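Local coordinates for suppressor protein MPT5 (Saccharomyces cerevisiae, PDB 5BZ1) that binds the 3'-UTR of target mRNAs through its Pumilio-repeat domain and regulates their expression after transcription, negatively regulating HO, at residues A[8-13]-A[38-43]; A[30-35]-A[66-71]; A[168-173]-A[181-186]; A[207-212]-A[217-222]. All coordinates share one frame; numbering follows the deposited sequence.

Interaction 1: A[8-13]-A[38-43]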
# COMPACT_ATOMS: atom_id res chain seq x y z
N LEU A 8 -51.22 -1.54 5.51
CA LEU A 8 -51.44 -1.88 4.10
C LEU A 8 -50.82 -3.22 3.74
O LEU A 8 -49.79 -3.60 4.31
CB LEU A 8 -50.87 -0.79 3.19
CG LEU A 8 -51.41 0.63 3.36
CD1 LEU A 8 -50.66 1.62 2.47
CD2 LEU A 8 -52.89 0.67 3.06
N PRO A 9 -51.45 -3.96 2.81
CA PRO A 9 -50.80 -5.16 2.27
C PRO A 9 -49.55 -4.78 1.48
O PRO A 9 -49.54 -3.73 0.84
CB PRO A 9 -51.86 -5.75 1.34
CG PRO A 9 -52.82 -4.63 1.06
CD PRO A 9 -52.81 -3.78 2.29
N LEU A 10 -48.52 -5.62 1.53
CA LEU A 10 -47.25 -5.33 0.88
C LEU A 10 -47.42 -5.17 -0.63
O LEU A 10 -46.65 -4.47 -1.29
CB LEU A 10 -46.24 -6.45 1.17
CG LEU A 10 -45.93 -6.67 2.65
CD1 LEU A 10 -44.96 -7.81 2.86
CD2 LEU A 10 -45.37 -5.40 3.27
N ARG A 11 -48.45 -5.82 -1.16
CA ARG A 11 -48.79 -5.82 -2.57
C ARG A 11 -49.11 -4.41 -3.08
O ARG A 11 -48.99 -4.13 -4.28
CB ARG A 11 -50.01 -6.72 -2.78
CG ARG A 11 -49.99 -7.59 -4.02
CD ARG A 11 -51.31 -8.33 -4.16
NE ARG A 11 -52.44 -7.41 -3.99
CZ ARG A 11 -53.03 -6.76 -4.98
NH1 ARG A 11 -52.62 -6.93 -6.23
NH2 ARG A 11 -54.05 -5.94 -4.73
N ASP A 12 -49.52 -3.53 -2.17
CA ASP A 12 -50.03 -2.21 -2.55
C ASP A 12 -49.13 -1.05 -2.11
O ASP A 12 -49.51 0.12 -2.24
CB ASP A 12 -51.44 -2.00 -1.99
CG ASP A 12 -52.45 -2.96 -2.59
OD1 ASP A 12 -52.47 -3.11 -3.82
OD2 ASP A 12 -53.22 -3.56 -1.81
N LEU A 13 -47.95 -1.36 -1.59
CA LEU A 13 -47.01 -0.33 -1.17
C LEU A 13 -46.35 0.36 -2.37
O LEU A 13 -46.09 -0.29 -3.39
CB LEU A 13 -45.93 -0.92 -0.27
CG LEU A 13 -46.38 -1.39 1.11
CD1 LEU A 13 -45.20 -1.90 1.92
CD2 LEU A 13 -47.07 -0.26 1.85
N SER A 38 -40.00 -11.59 4.51
CA SER A 38 -38.75 -11.22 3.84
C SER A 38 -38.77 -11.47 2.33
O SER A 38 -38.61 -10.53 1.55
CB SER A 38 -37.56 -11.95 4.47
OG SER A 38 -36.35 -11.53 3.89
N ASN A 39 -38.97 -12.72 1.93
CA ASN A 39 -39.00 -13.08 0.52
C ASN A 39 -40.03 -12.30 -0.29
O ASN A 39 -39.75 -11.84 -1.39
CB ASN A 39 -39.23 -14.59 0.35
CG ASN A 39 -37.99 -15.41 0.65
OD1 ASN A 39 -36.88 -14.89 0.69
ND2 ASN A 39 -38.19 -16.71 0.86
N MET A 40 -41.23 -12.15 0.27
CA MET A 40 -42.31 -11.47 -0.45
C MET A 40 -42.07 -9.97 -0.61
O MET A 40 -42.28 -9.42 -1.69
CB MET A 40 -43.66 -11.72 0.21
CG MET A 40 -44.83 -11.25 -0.64
SD MET A 40 -46.41 -11.71 0.07
CE MET A 40 -46.33 -10.84 1.63
N VAL A 41 -41.62 -9.31 0.46
CA VAL A 41 -41.33 -7.89 0.36
C VAL A 41 -40.13 -7.65 -0.55
O VAL A 41 -40.04 -6.63 -1.22
CB VAL A 41 -41.13 -7.21 1.75
CG1 VAL A 41 -39.71 -7.43 2.27
CG2 VAL A 41 -41.42 -5.73 1.65
N ARG A 42 -39.21 -8.62 -0.58
CA ARG A 42 -38.02 -8.53 -1.42
C ARG A 42 -38.42 -8.56 -2.89
O ARG A 42 -38.04 -7.69 -3.67
CB ARG A 42 -37.07 -9.70 -1.12
CG ARG A 42 -35.81 -9.74 -1.98
CD ARG A 42 -35.12 -11.10 -1.88
NE ARG A 42 -35.97 -12.17 -2.40
CZ ARG A 42 -35.78 -13.46 -2.17
NH1 ARG A 42 -34.76 -13.87 -1.44
NH2 ARG A 42 -36.62 -14.35 -2.68
N ASP A 43 -39.21 -9.57 -3.25
CA ASP A 43 -39.64 -9.77 -4.63
C ASP A 43 -40.54 -8.64 -5.14
O ASP A 43 -40.38 -8.19 -6.27
CB ASP A 43 -40.34 -11.13 -4.76
CG ASP A 43 -39.41 -12.30 -4.47
OD1 ASP A 43 -38.18 -12.11 -4.55
OD2 ASP A 43 -39.92 -13.40 -4.16
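Leu-10 serves both halves of this contact with one methyl: CD1 lies 3.5 Å from Met-40 CE and 4.0 Å from Val-41 CB, crossing both side chains at a slant. The backbone carrying it is a short 3-10 turn, in which Asp-12 N bonds to Pro-9 O, and CD1 comes off that turn against the first full turn of helix 38-49. The enclosed part is the packing of Leu-10 on Val-41. Both are buried, and Lys-31, Leu-32 and Tyr-15 also pack on Val-41, while the Tyr-15 hydroxyl is hydrogen-bonded to Leu-10 O. Met-40 makes the more exposed, solvent-facing side, yet the shorter approach. Its chain runs straight until the last torsion, where a bend (chi3 62°) swings CE onto the leucine methyl while the residue as a whole stays exposed. Polar groups are kept off the interface. Arg-11 and Asp-12 associate by charge alone, and Arg-42 NE donates to Asp-43 OD1 at 3.1 Å on another side of the helix. A leucine on a short 3-10 turn is thus sealed against helix 38-49; both segments lie within Pumilio repeat 1, at the N-terminal end of the curved PUF superhelix.

Interaction 2: A[30-35]-A[66-71]. With nucleotides of chain B.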
# COMPACT_ATOMS: atom_id res chain seq x y z
N LYS A 30 -36.79 -3.23 7.86
CA LYS A 30 -37.39 -4.02 8.93
C LYS A 30 -38.19 -5.19 8.35
O LYS A 30 -38.18 -6.29 8.90
CB LYS A 30 -38.29 -3.15 9.81
CG LYS A 30 -39.01 -3.92 10.91
CD LYS A 30 -39.87 -3.00 11.76
CE LYS A 30 -40.56 -3.77 12.88
NZ LYS A 30 -41.41 -2.89 13.73
N LYS A 31 -38.88 -4.94 7.24
CA LYS A 31 -39.66 -5.97 6.57
C LYS A 31 -38.75 -7.06 6.00
O LYS A 31 -39.08 -8.24 6.07
CB LYS A 31 -40.51 -5.35 5.47
CG LYS A 31 -42.00 -5.58 5.64
CD LYS A 31 -42.46 -5.17 7.03
CE LYS A 31 -43.93 -5.47 7.24
NZ LYS A 31 -44.38 -5.08 8.60
N LEU A 32 -37.61 -6.65 5.44
CA LEU A 32 -36.62 -7.59 4.94
C LEU A 32 -36.05 -8.43 6.08
O LEU A 32 -35.65 -9.58 5.88
CB LEU A 32 -35.49 -6.86 4.22
CG LEU A 32 -35.81 -6.30 2.84
CD1 LEU A 32 -34.71 -5.36 2.36
CD2 LEU A 32 -36.01 -7.42 1.84
N GLU A 33 -36.02 -7.86 7.28
CA GLU A 33 -35.53 -8.55 8.46
C GLU A 33 -36.63 -9.38 9.12
O GLU A 33 -36.39 -10.05 10.13
CB GLU A 33 -34.95 -7.56 9.46
CG GLU A 33 -33.70 -6.82 8.98
CD GLU A 33 -33.26 -5.74 9.96
OE1 GLU A 33 -32.15 -5.20 9.80
OE2 GLU A 33 -34.03 -5.44 10.90
N THR A 34 -37.84 -9.33 8.56
CA THR A 34 -38.98 -10.10 9.07
C THR A 34 -39.13 -11.39 8.27
O THR A 34 -39.62 -11.38 7.14
CB THR A 34 -40.29 -9.29 8.97
OG1 THR A 34 -40.10 -8.00 9.55
CG2 THR A 34 -41.42 -10.02 9.69
N PRO A 35 -38.71 -12.52 8.88
CA PRO A 35 -38.62 -13.84 8.23
C PRO A 35 -39.89 -14.23 7.48
O PRO A 35 -39.79 -14.71 6.34
CB PRO A 35 -38.40 -14.79 9.42
CG PRO A 35 -37.70 -13.95 10.43
CD PRO A 35 -38.32 -12.58 10.30
N VAL A 66 -30.50 -0.55 -0.63
CA VAL A 66 -29.72 -1.36 -1.56
C VAL A 66 -28.75 -2.28 -0.82
O VAL A 66 -28.65 -3.47 -1.14
CB VAL A 66 -28.95 -0.47 -2.56
CG1 VAL A 66 -28.00 -1.31 -3.40
CG2 VAL A 66 -29.91 0.29 -3.47
N GLN A 67 -28.05 -1.74 0.17
CA GLN A 67 -27.12 -2.52 0.97
C GLN A 67 -27.82 -3.64 1.73
O GLN A 67 -27.33 -4.77 1.78
CB GLN A 67 -26.36 -1.62 1.95
CG GLN A 67 -25.33 -0.71 1.31
CD GLN A 67 -24.59 0.12 2.33
OE1 GLN A 67 -23.73 -0.39 3.06
NE2 GLN A 67 -24.91 1.41 2.40
N LYS A 68 -28.97 -3.34 2.33
CA LYS A 68 -29.73 -4.35 3.06
C LYS A 68 -30.17 -5.45 2.10
O LYS A 68 -30.05 -6.64 2.40
CB LYS A 68 -30.96 -3.74 3.74
CG LYS A 68 -31.47 -4.54 4.92
CD LYS A 68 -30.38 -4.63 5.99
CE LYS A 68 -30.75 -5.59 7.09
NZ LYS A 68 -29.94 -5.35 8.31
N LEU A 69 -30.67 -5.03 0.95
CA LEU A 69 -31.13 -5.93 -0.10
C LEU A 69 -30.04 -6.94 -0.49
O LEU A 69 -30.35 -8.10 -0.79
CB LEU A 69 -31.56 -5.11 -1.31
CG LEU A 69 -32.88 -5.40 -2.01
CD1 LEU A 69 -33.87 -6.10 -1.09
CD2 LEU A 69 -33.47 -4.10 -2.54
N CYS A 70 -28.78 -6.51 -0.47
CA CYS A 70 -27.65 -7.39 -0.79
C CYS A 70 -27.57 -8.63 0.10
O CYS A 70 -26.98 -9.63 -0.29
CB CYS A 70 -26.33 -6.62 -0.73
SG CYS A 70 -26.07 -5.50 -2.11
N ASP A 71 -28.17 -8.55 1.29
CA ASP A 71 -28.15 -9.68 2.21
C ASP A 71 -29.27 -10.68 1.93
O ASP A 71 -29.31 -11.76 2.53
CB ASP A 71 -28.26 -9.18 3.66
CG ASP A 71 -26.98 -8.52 4.15
OD1 ASP A 71 -25.90 -8.87 3.65
OD2 ASP A 71 -27.07 -7.65 5.05
P U B 9 -20.74 6.81 9.09
OP1 U B 9 -21.25 5.42 9.24
OP2 U B 9 -19.49 7.05 8.33
O5' U B 9 -21.90 7.68 8.42
C5' U B 9 -21.69 9.04 8.04
C4' U B 9 -22.71 9.45 7.01
O4' U B 9 -22.49 8.69 5.79
C3' U B 9 -24.15 9.16 7.39
O3' U B 9 -24.71 10.20 8.18
C2' U B 9 -24.84 8.99 6.04
O2' U B 9 -25.20 10.24 5.47
C1' U B 9 -23.72 8.37 5.19
N1 U B 9 -23.82 6.89 5.08
C2 U B 9 -24.68 6.37 4.14
O2 U B 9 -25.38 7.06 3.42
N3 U B 9 -24.71 4.99 4.07
C4 U B 9 -23.97 4.12 4.83
O4 U B 9 -24.11 2.90 4.65
C5 U B 9 -23.09 4.74 5.78
C6 U B 9 -23.03 6.07 5.87
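The carboxylate of Glu-33 meets Lys-68 through one oxygen, OE1, whose anti lone pair, the one turned away from OE2, receives NZ at 2.7 Å. The two chains cross at about a right angle, and Lys-68 CE, the carbon next to the charge, lies 3.7 Å from Glu-33 CG, so they touch by more than their charges. The second flat group, the amide of Gln-67, serves the RNA: NE2 donates to O4 of U9 of chain B at 2.8 Å with an angle of 160°, and a weak bond from the same nitrogen to Asn-63 O may help to orient it. Glutamine at this place on the concave helix is a familiar uracil reader of PUF repeats.

Lys-68 reaches the glutamate because CG stands opposite the backbone N (chi1 -157°) and the chain then kinks at chi2 (61°), whereas Glu-33 is extended beyond CG. Beneath the ion pair lies an apolar layer. Leu-32 CD1 is 3.6 Å from Leu-69 CD1, with CD2 of Leu-32 at 3.9 Å from that same methyl, and these side chains too cross nearly perpendicularly. Met-45 and Ile-49 of helix 38-49 pack on Leu-69, and Tyr-72 touches Leu-32 and Glu-33.

The chemistry is thus layered, with buried leucines joining Pumilio repeats 1 and 2 and a short charged bond on the more exposed side. Such a pairing probably favours the charged forms of both residues, and it holds Lys-68 beside, but separate from, the base-reading Gln-67.

Interaction 3: A[168-173]-A[181-186]. With nucleotides of chain B.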
# COMPACT_ATOMS: atom_id res chain seq x y z
N ASN A 168 3.58 8.14 -16.18
CA ASN A 168 4.10 8.50 -14.86
C ASN A 168 3.05 8.46 -13.75
O ASN A 168 3.19 9.13 -12.72
CB ASN A 168 4.76 9.88 -14.90
CG ASN A 168 3.76 11.00 -15.13
OD1 ASN A 168 2.77 10.82 -15.85
ND2 ASN A 168 4.01 12.15 -14.52
N ASN A 169 2.00 7.67 -13.96
CA ASN A 169 0.94 7.53 -12.96
C ASN A 169 1.45 6.99 -11.62
O ASN A 169 0.81 7.18 -10.59
CB ASN A 169 -0.20 6.66 -13.49
CG ASN A 169 -0.95 7.31 -14.64
OD1 ASN A 169 -0.77 8.49 -14.93
ND2 ASN A 169 -1.82 6.54 -15.28
N ILE A 170 2.59 6.30 -11.63
CA ILE A 170 3.18 5.80 -10.39
C ILE A 170 3.47 6.95 -9.42
O ILE A 170 3.34 6.80 -8.21
CB ILE A 170 4.46 4.95 -10.64
CG1 ILE A 170 4.94 4.29 -9.35
CG2 ILE A 170 5.58 5.79 -11.24
CD1 ILE A 170 3.92 3.34 -8.75
N ILE A 171 3.83 8.11 -9.97
CA ILE A 171 4.05 9.31 -9.17
C ILE A 171 2.73 9.82 -8.60
O ILE A 171 2.58 10.01 -7.39
CB ILE A 171 4.71 10.42 -10.00
CG1 ILE A 171 6.07 9.97 -10.54
CG2 ILE A 171 4.88 11.69 -9.15
CD1 ILE A 171 7.15 9.93 -9.48
N THR A 172 1.76 10.04 -9.49
CA THR A 172 0.44 10.56 -9.13
C THR A 172 -0.17 9.77 -7.97
O THR A 172 -0.80 10.34 -7.08
CB THR A 172 -0.52 10.52 -10.33
OG1 THR A 172 0.11 11.11 -11.47
CG2 THR A 172 -1.81 11.27 -10.01
N ILE A 173 0.05 8.46 -7.98
CA ILE A 173 -0.49 7.56 -6.97
C ILE A 173 0.36 7.48 -5.69
O ILE A 173 -0.16 7.64 -4.59
CB ILE A 173 -0.70 6.15 -7.56
CG1 ILE A 173 -1.88 6.17 -8.54
CG2 ILE A 173 -0.94 5.12 -6.47
CD1 ILE A 173 -1.88 5.03 -9.54
N CYS A 181 -1.59 4.43 0.26
CA CYS A 181 -2.17 3.36 1.07
C CYS A 181 -2.78 2.26 0.20
O CYS A 181 -2.60 1.07 0.47
CB CYS A 181 -3.23 3.93 2.03
SG CYS A 181 -2.56 5.04 3.28
N VAL A 182 -3.49 2.66 -0.84
CA VAL A 182 -4.09 1.72 -1.79
C VAL A 182 -3.01 0.85 -2.43
O VAL A 182 -3.16 -0.37 -2.53
CB VAL A 182 -4.87 2.45 -2.89
CG1 VAL A 182 -5.42 1.47 -3.91
CG2 VAL A 182 -6.00 3.28 -2.29
N LEU A 183 -1.93 1.49 -2.87
CA LEU A 183 -0.83 0.80 -3.54
C LEU A 183 -0.19 -0.26 -2.65
O LEU A 183 0.18 -1.34 -3.12
CB LEU A 183 0.23 1.81 -4.02
CG LEU A 183 1.37 1.25 -4.87
CD1 LEU A 183 0.83 0.50 -6.07
CD2 LEU A 183 2.30 2.37 -5.32
N GLN A 184 -0.05 0.05 -1.36
CA GLN A 184 0.50 -0.90 -0.40
C GLN A 184 -0.43 -2.10 -0.21
O GLN A 184 0.04 -3.23 -0.08
CB GLN A 184 0.76 -0.21 0.95
CG GLN A 184 1.91 0.80 0.91
CD GLN A 184 2.10 1.52 2.23
OE1 GLN A 184 2.36 0.89 3.26
NE2 GLN A 184 1.97 2.84 2.21
N LYS A 185 -1.73 -1.85 -0.17
CA LYS A 185 -2.72 -2.92 -0.08
C LYS A 185 -2.59 -3.85 -1.28
O LYS A 185 -2.53 -5.07 -1.14
CB LYS A 185 -4.14 -2.36 -0.02
CG LYS A 185 -4.41 -1.42 1.14
CD LYS A 185 -4.18 -2.09 2.48
CE LYS A 185 -4.36 -1.10 3.63
NZ LYS A 185 -5.74 -0.53 3.72
N LEU A 186 -2.54 -3.25 -2.46
CA LEU A 186 -2.39 -3.99 -3.71
C LEU A 186 -1.13 -4.86 -3.71
O LEU A 186 -1.19 -6.04 -4.04
CB LEU A 186 -2.34 -3.02 -4.89
CG LEU A 186 -2.16 -3.65 -6.27
CD1 LEU A 186 -3.41 -4.41 -6.68
CD2 LEU A 186 -1.81 -2.60 -7.30
P A B 4 3.43 11.07 10.74
OP1 A B 4 2.54 11.94 11.53
OP2 A B 4 3.93 9.79 11.31
O5' A B 4 2.71 10.72 9.36
C5' A B 4 2.29 11.75 8.47
C4' A B 4 1.38 11.19 7.41
O4' A B 4 2.12 10.27 6.58
C3' A B 4 0.20 10.38 7.91
O3' A B 4 -0.88 11.19 8.33
C2' A B 4 -0.13 9.50 6.71
O2' A B 4 -0.90 10.21 5.75
C1' A B 4 1.27 9.24 6.12
N9 A B 4 1.83 7.94 6.52
C8 A B 4 2.44 7.61 7.71
N7 A B 4 2.83 6.35 7.77
C5 A B 4 2.46 5.82 6.54
C6 A B 4 2.59 4.53 5.98
N6 A B 4 3.17 3.49 6.60
N1 A B 4 2.11 4.34 4.73
C2 A B 4 1.53 5.37 4.10
N3 A B 4 1.35 6.62 4.52
C4 A B 4 1.84 6.78 5.76
P U B 5 -1.89 10.67 9.47
OP1 U B 5 -2.80 11.80 9.79
OP2 U B 5 -1.12 10.00 10.55
O5' U B 5 -2.75 9.55 8.73
C5' U B 5 -3.79 9.91 7.82
C4' U B 5 -4.82 8.81 7.69
O4' U B 5 -4.23 7.68 6.98
C3' U B 5 -5.35 8.25 9.00
O3' U B 5 -6.71 7.85 8.81
C2' U B 5 -4.50 7.00 9.20
O2' U B 5 -5.05 6.03 10.06
C1' U B 5 -4.38 6.51 7.76
N1 U B 5 -3.25 5.60 7.52
C2 U B 5 -3.51 4.46 6.78
O2 U B 5 -4.62 4.20 6.33
N3 U B 5 -2.43 3.63 6.58
C4 U B 5 -1.14 3.83 7.04
O4 U B 5 -0.27 2.99 6.79
C5 U B 5 -0.96 5.03 7.80
C6 U B 5 -1.99 5.86 8.01
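In the three-helix Pumilio repeat, here the fifth, Ile-170 and Ile-173 of helix 169-174 pack on Leu-183 of helix 179-189, the helix that presents side chains to RNA. The two isoleucines lie one turn apart and meet different parts of the leucine. Ile-170 reaches out with its terminal CD1, which stops 3.9 Å from Leu-183 CD2, the two chains crossing at about a right angle. Ile-173 comes in closer to the backbone, its CG2 branch 4.3 Å from Leu-183 CB. Leu-183 holds CG opposite its backbone N (chi1 -174°), which carries its methyls across to the first helix. Ile-164 of helix 158-165 touches all three residues and Ile-218 of the following repeat touches Leu-183, making one continuous buried apolar layer.

That layer backs the RNA-reading surface, since Cys-181 and Gln-184 of the same helix reach the nucleotides. Cys-181 SG approaches N3 of U5 of chain B at 3.6 Å. Cysteine and glutamine in this helix form the usual adenine-reading pair of PUF repeats, consistent with Cys-180 and Gln-184 here. Gln-184 NE2 is bonded to Cys-180 O and also donates almost straight, at 174° and 2.9 Å, to N1 of A4 of chain B.

Interaction 4: A[207-212]-A[217-222]. With nucleotides of chain B.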
# COMPACT_ATOMS: atom_id res chain seq x y z
N PRO A 207 13.58 9.22 -8.31
CA PRO A 207 13.88 10.55 -7.75
C PRO A 207 12.64 11.32 -7.30
O PRO A 207 12.75 12.15 -6.40
CB PRO A 207 14.55 11.28 -8.92
CG PRO A 207 15.13 10.20 -9.76
CD PRO A 207 14.13 9.08 -9.68
N GLY A 208 11.48 11.05 -7.90
CA GLY A 208 10.26 11.74 -7.52
C GLY A 208 9.52 11.05 -6.38
O GLY A 208 8.46 11.50 -5.96
N LEU A 209 10.09 9.95 -5.90
CA LEU A 209 9.44 9.13 -4.88
C LEU A 209 10.23 9.06 -3.58
O LEU A 209 9.65 9.09 -2.49
CB LEU A 209 9.23 7.70 -5.41
CG LEU A 209 8.32 7.51 -6.62
CD1 LEU A 209 8.22 6.04 -7.00
CD2 LEU A 209 6.94 8.07 -6.33
N ILE A 210 11.55 8.98 -3.69
CA ILE A 210 12.39 8.63 -2.55
C ILE A 210 12.36 9.63 -1.39
O ILE A 210 12.44 9.22 -0.22
CB ILE A 210 13.84 8.32 -2.98
CG1 ILE A 210 14.62 7.77 -1.79
CG2 ILE A 210 14.52 9.57 -3.55
CD1 ILE A 210 15.72 6.84 -2.17
N ASN A 211 12.25 10.91 -1.69
CA ASN A 211 12.10 11.92 -0.64
C ASN A 211 10.72 12.56 -0.61
O ASN A 211 10.54 13.66 -0.09
CB ASN A 211 13.18 13.00 -0.73
CG ASN A 211 13.26 13.85 0.53
OD1 ASN A 211 13.28 13.33 1.65
ND2 ASN A 211 13.27 15.17 0.36
N ASP A 212 9.73 11.88 -1.19
CA ASP A 212 8.37 12.38 -1.09
C ASP A 212 7.76 11.97 0.25
O ASP A 212 8.12 10.93 0.81
CB ASP A 212 7.50 11.88 -2.24
CG ASP A 212 6.06 12.32 -2.12
OD1 ASP A 212 5.75 13.47 -2.49
OD2 ASP A 212 5.23 11.51 -1.63
N TYR A 217 7.40 5.86 1.78
CA TYR A 217 6.80 4.66 2.38
C TYR A 217 6.69 3.53 1.36
O TYR A 217 6.80 2.35 1.71
CB TYR A 217 5.43 4.99 2.98
CG TYR A 217 5.51 5.80 4.25
CD1 TYR A 217 5.98 5.24 5.43
CD2 TYR A 217 5.12 7.13 4.27
CE1 TYR A 217 6.06 5.98 6.60
CE2 TYR A 217 5.18 7.88 5.44
CZ TYR A 217 5.65 7.30 6.59
OH TYR A 217 5.73 8.04 7.75
N ILE A 218 6.48 3.89 0.10
CA ILE A 218 6.38 2.92 -0.98
C ILE A 218 7.72 2.21 -1.23
O ILE A 218 7.77 0.99 -1.39
CB ILE A 218 5.87 3.58 -2.28
CG1 ILE A 218 4.44 4.09 -2.10
CG2 ILE A 218 5.93 2.61 -3.44
CD1 ILE A 218 3.47 3.03 -1.59
N ILE A 219 8.81 2.98 -1.26
CA ILE A 219 10.13 2.39 -1.42
C ILE A 219 10.42 1.43 -0.27
O ILE A 219 10.91 0.31 -0.48
CB ILE A 219 11.25 3.46 -1.46
CG1 ILE A 219 10.92 4.56 -2.47
CG2 ILE A 219 12.59 2.80 -1.78
CD1 ILE A 219 10.60 4.03 -3.86
N GLN A 220 10.11 1.87 0.94
CA GLN A 220 10.30 1.04 2.13
C GLN A 220 9.46 -0.24 2.07
O GLN A 220 9.90 -1.29 2.51
CB GLN A 220 9.97 1.84 3.39
CG GLN A 220 10.96 2.97 3.69
CD GLN A 220 10.71 3.62 5.04
OE1 GLN A 220 10.96 3.02 6.08
NE2 GLN A 220 10.21 4.85 5.02
N PHE A 221 8.26 -0.14 1.51
CA PHE A 221 7.39 -1.31 1.39
C PHE A 221 8.00 -2.35 0.45
O PHE A 221 7.96 -3.55 0.75
CB PHE A 221 5.99 -0.92 0.90
CG PHE A 221 4.96 -2.00 1.09
CD1 PHE A 221 4.21 -2.06 2.25
CD2 PHE A 221 4.77 -2.97 0.12
CE1 PHE A 221 3.27 -3.06 2.45
CE2 PHE A 221 3.83 -3.98 0.30
CZ PHE A 221 3.08 -4.03 1.47
N LEU A 222 8.57 -1.90 -0.66
CA LEU A 222 9.27 -2.79 -1.59
C LEU A 222 10.43 -3.51 -0.89
O LEU A 222 10.67 -4.69 -1.13
CB LEU A 222 9.81 -2.02 -2.79
CG LEU A 222 8.83 -1.58 -3.88
CD1 LEU A 222 9.59 -1.14 -5.12
CD2 LEU A 222 7.86 -2.70 -4.21
P A B 4 3.43 11.07 10.74
OP1 A B 4 2.54 11.94 11.53
OP2 A B 4 3.93 9.79 11.31
O5' A B 4 2.71 10.72 9.36
C5' A B 4 2.29 11.75 8.47
C4' A B 4 1.38 11.19 7.41
O4' A B 4 2.12 10.27 6.58
C3' A B 4 0.20 10.38 7.91
O3' A B 4 -0.88 11.19 8.33
C2' A B 4 -0.13 9.50 6.71
O2' A B 4 -0.90 10.21 5.75
C1' A B 4 1.27 9.24 6.12
N9 A B 4 1.83 7.94 6.52
C8 A B 4 2.44 7.61 7.71
N7 A B 4 2.83 6.35 7.77
C5 A B 4 2.46 5.82 6.54
C6 A B 4 2.59 4.53 5.98
N6 A B 4 3.17 3.49 6.60
N1 A B 4 2.11 4.34 4.73
C2 A B 4 1.53 5.37 4.10
N3 A B 4 1.35 6.62 4.52
C4 A B 4 1.84 6.78 5.76
P U B 3 8.73 14.05 13.14
OP1 U B 3 7.72 15.11 12.86
OP2 U B 3 8.67 13.34 14.44
O5' U B 3 8.68 12.96 11.97
C5' U B 3 7.52 12.18 11.74
C4' U B 3 7.08 12.28 10.30
O4' U B 3 8.15 11.85 9.42
C3' U B 3 5.90 11.41 9.90
O3' U B 3 4.67 11.99 10.29
C2' U B 3 6.07 11.29 8.39
O2' U B 3 5.57 12.45 7.73
C1' U B 3 7.60 11.28 8.25
N1 U B 3 8.14 9.91 8.08
C2 U B 3 8.16 9.39 6.80
O2 U B 3 7.75 10.01 5.83
N3 U B 3 8.67 8.12 6.69
C4 U B 3 9.16 7.34 7.71
O4 U B 3 9.58 6.21 7.45
C5 U B 3 9.11 7.95 9.01
C6 U B 3 8.62 9.19 9.16
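Ile-219 packs against Leu-209 and Ile-210, the first two residues of a type I turn that runs to Asp-212. Its CG1 lies opposite the carbonyl carbon (chi1 -51°), and a second bend of similar size at chi2 (-53°) folds CD1 up to 4.2 Å from Leu-209 CB. CG1 itself sits 4.3 Å from Ile-210 CA, so the isoleucine lies against backbone as well as side chain. The turn is closed by Asp-212 N to Leu-209 O at 3.1 Å. Asp-212 then accepts the backbone N-H groups of Phe-214 and Gly-215 at OD2, capping the start of helix 215-223.

On the RNA side of that helix, Tyr-217 and Gln-220 both start with CG beside the backbone N, yet do different work. The base of A4 of chain B lies over one face of the tyrosine ring, with C5 3.4 Å above the ring plane, over its centre, while the far end of the ring also touches U3 of chain B. Gln-220 extends beyond CG and donates through NE2 to O4 of U3 of chain B at 2.9 Å, nearly straight (177°). With Asn-216 alongside, this is consistent with the Asn-Tyr-Gln set known to read uracil in PUF repeats, with the ring lying between successive bases.

Around the contact, Ile-202 of helix 192-204 touches Leu-209 and Ile-219, helix 253-273 packs on Ile-210, Ile-219 and Gln-220, and helix 179-189 meets Ile-218 and Phe-221.

In the fold
Following the chain from the N terminus, interaction 1 closes Pumilio repeat 1 by bringing the opening loop onto helix 38-49. Interaction 2 starts inside that loop and ends beyond it, so the two cross: 30-35 lies between the segments of interaction 1 and reaches forward to 66-71 in repeat 2. They also touch, through Leu-32 with Val-41. Interactions 3 and 4 follow in series near the middle of the superhelix, each closing a short loop within one repeat, the fifth and the sixth. They abut through Leu-183 and Ile-218 and through Gln-184 and Phe-221. Between the two pairs, interactions 2 and 3 stand about 37 Å apart, centre to centre.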